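Local coordinates for pyoverdine synthetase F (PDB 6CUL), which is a pyoverdine synthetase F from Pseudomonas aeruginosa, an alpha/beta protein built around a mixed, mostly parallel beta-sheet, at residues Ser108-Tyr113 against Ala122-Phe127. Numbering follows the deposited sequence.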
loop_
_atom_site.group_PDB
_atom_site.type_symbol
_atom_site.label_atom_id
_atom_site.label_comp_id
_atom_site.label_asym_id
_atom_site.label_seq_id
_atom_site.Cartn_x
_atom_site.Cartn_y
_atom_site.Cartn_z
ATOM N N SER A 108 -8.642 -5.481 12.572
ATOM C CA SER A 108 -8.043 -4.782 13.670
ATOM C C SER A 108 -9.097 -4.061 14.444
ATOM O O SER A 108 -9.108 -2.876 14.544
ATOM C CB SER A 108 -6.999 -3.759 13.236
ATOM O OG SER A 108 -7.388 -2.912 12.232
ATOM N N THR A 109 -9.953 -4.893 15.010
ATOM C CA THR A 109 -11.067 -4.582 15.889
ATOM C C THR A 109 -10.668 -3.857 17.169
ATOM O O THR A 109 -11.330 -2.988 17.587
ATOM C CB THR A 109 -11.734 -5.838 16.263
ATOM O OG1 THR A 109 -10.753 -6.783 16.666
ATOM C CG2 THR A 109 -12.422 -6.299 15.119
ATOM N N TYR A 110 -9.460 -4.092 17.614
ATOM C CA TYR A 110 -8.877 -3.480 18.738
ATOM C C TYR A 110 -8.954 -2.003 18.613
ATOM O O TYR A 110 -8.918 -1.374 19.596
ATOM C CB TYR A 110 -7.409 -3.910 18.871
ATOM C CG TYR A 110 -6.413 -3.269 17.919
ATOM C CD1 TYR A 110 -5.917 -2.026 18.175
ATOM C CD2 TYR A 110 -5.953 -3.926 16.809
ATOM C CE1 TYR A 110 -5.026 -1.441 17.365
ATOM C CE2 TYR A 110 -5.045 -3.354 15.968
ATOM C CZ TYR A 110 -4.584 -2.096 16.257
ATOM O OH TYR A 110 -3.721 -1.447 15.458
ATOM N N ARG A 111 -9.069 -1.471 17.433
ATOM C CA ARG A 111 -9.237 -0.064 17.237
ATOM C C ARG A 111 -10.555 0.503 17.832
ATOM O O ARG A 111 -10.611 1.643 18.048
ATOM C CB ARG A 111 -9.046 0.306 15.782
ATOM C CG ARG A 111 -7.637 0.289 15.269
ATOM C CD ARG A 111 -7.569 0.645 13.832
ATOM N NE ARG A 111 -8.385 -0.194 13.000
ATOM C CZ ARG A 111 -9.322 0.192 12.178
ATOM N NH1 ARG A 111 -9.601 1.411 12.024
ATOM N NH2 ARG A 111 -9.947 -0.687 11.490
ATOM N N ARG A 112 -11.536 -0.326 18.121
ATOM C CA ARG A 112 -12.777 0.081 18.740
ATOM C C ARG A 112 -12.491 0.674 20.094
ATOM O O ARG A 112 -13.067 1.602 20.444
ATOM C CB ARG A 112 -13.709 -1.110 18.893
ATOM C CG ARG A 112 -14.171 -1.778 17.622
ATOM C CD ARG A 112 -14.847 -3.108 17.830
ATOM N NE ARG A 112 -14.885 -3.955 16.667
ATOM C CZ ARG A 112 -15.738 -4.937 16.470
ATOM N NH1 ARG A 112 -16.651 -5.199 17.316
ATOM N NH2 ARG A 112 -15.672 -5.633 15.409
ATOM N N TYR A 113 -11.602 0.091 20.842
ATOM C CA TYR A 113 -11.189 0.628 22.099
ATOM C C TYR A 113 -10.288 1.831 21.876
ATOM O O TYR A 113 -9.654 1.905 20.904
ATOM C CB TYR A 113 -10.369 -0.405 22.843
ATOM C CG TYR A 113 -11.127 -1.571 23.356
ATOM C CD1 TYR A 113 -11.860 -1.476 24.488
ATOM C CD2 TYR A 113 -11.085 -2.789 22.718
ATOM C CE1 TYR A 113 -12.560 -2.550 24.970
ATOM C CE2 TYR A 113 -11.781 -3.868 23.200
ATOM C CZ TYR A 113 -12.527 -3.745 24.335
ATOM O OH TYR A 113 -13.221 -4.787 24.836
ATOM N N ALA A 122 -3.875 -4.974 24.055
ATOM C CA ALA A 122 -4.014 -6.403 24.050
ATOM C C ALA A 122 -4.608 -6.880 22.736
ATOM O O ALA A 122 -4.231 -7.899 22.272
ATOM C CB ALA A 122 -4.845 -6.870 25.166
ATOM N N GLY A 123 -5.559 -6.172 22.185
ATOM C CA GLY A 123 -6.102 -6.473 20.885
ATOM C C GLY A 123 -5.133 -6.318 19.736
ATOM O O GLY A 123 -5.113 -7.123 18.886
ATOM N N LYS A 124 -4.342 -5.265 19.737
ATOM C CA LYS A 124 -3.391 -5.084 18.686
ATOM C C LYS A 124 -2.454 -6.264 18.625
ATOM O O LYS A 124 -2.234 -6.771 17.574
ATOM C CB LYS A 124 -2.587 -3.827 18.908
ATOM C CG LYS A 124 -1.756 -3.366 17.739
ATOM C CD LYS A 124 -1.182 -1.984 17.989
ATOM C CE LYS A 124 -0.379 -1.394 16.881
ATOM N NZ LYS A 124 0.864 -2.082 16.863
ATOM N N SER A 125 -1.955 -6.718 19.751
ATOM C CA SER A 125 -1.113 -7.862 19.734
ATOM C C SER A 125 -1.847 -9.052 19.194
ATOM O O SER A 125 -1.295 -9.735 18.405
ATOM C CB SER A 125 -0.567 -8.189 21.126
ATOM O OG SER A 125 0.026 -9.463 21.193
ATOM N N ASP A 126 -3.063 -9.311 19.593
ATOM C CA ASP A 126 -3.767 -10.459 19.059
ATOM C C ASP A 126 -4.021 -10.394 17.541
ATOM O O ASP A 126 -4.087 -11.393 16.914
ATOM C CB ASP A 126 -5.038 -10.712 19.864
ATOM C CG ASP A 126 -5.662 -12.018 19.586
ATOM O OD1 ASP A 126 -5.240 -12.997 20.112
ATOM O OD2 ASP A 126 -6.616 -12.073 18.880
ATOM N N PHE A 127 -4.266 -9.209 17.012
ATOM C CA PHE A 127 -4.417 -8.978 15.595
ATOM C C PHE A 127 -3.124 -9.287 14.872
ATOM O O PHE A 127 -3.129 -9.961 13.884
ATOM C CB PHE A 127 -4.792 -7.560 15.350
ATOM C CG PHE A 127 -4.421 -7.068 14.005
ATOM C CD1 PHE A 127 -5.126 -7.437 12.907
ATOM C CD2 PHE A 127 -3.383 -6.196 13.846
ATOM C CE1 PHE A 127 -4.819 -6.958 11.688
ATOM C CE2 PHE A 127 -3.073 -5.705 12.616
ATOM C CZ PHE A 127 -3.798 -6.094 11.536
#
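Tyr110 lays one face of its ring on the backbone and aliphatic chain of Lys124, packing a short 3-10 turn, which follows edge strand 103-105 of the mixed beta-sheet in this alpha/beta fold, against helix 118-136. It illustrates how an aromatic residue can join a turn to a helix: no hydrogen bond links 108-113 to 122-127. Tyr110 CB lies 3.4 Å from Gly123 C, where Gly123, having no side chain, lets it close on the helix backbone. With CG between the backbone N and carbonyl carbon (chi1 76°), the ring starts out over the Lys124 backbone and runs beside the Lys124 side chain, both pointing the same way. Lys124 CB stands over the ring centre, 3.6 Å from the centroid in a CH-pi contact, while Lys124 CG reaches Tyr110 CZ at 3.4 Å. Beyond the ring, Lys124 NZ hydrogen-bonds to Ile151 O. The CG of Arg111 covers part of the opposite Tyr110 face, so the phenol is held between two aliphatic chains.

One helical turn on, Phe127 CD2 meets the Tyr110 edge at CE2, 3.9 Å away, with the ring planes inclined at 46°. Thr109, Tyr110, Arg112 and Tyr113 also belong to the pocket of the bound quinazoline-glutamate ligand. Ser108, whose OG is hydrogen-bonded to Asp61 OD2 and accepts a hydrogen bond from Arg111 NE, turns its CB to the centre of one Phe127 face, 4.1 Å from the centroid and only 7° off the ring normal.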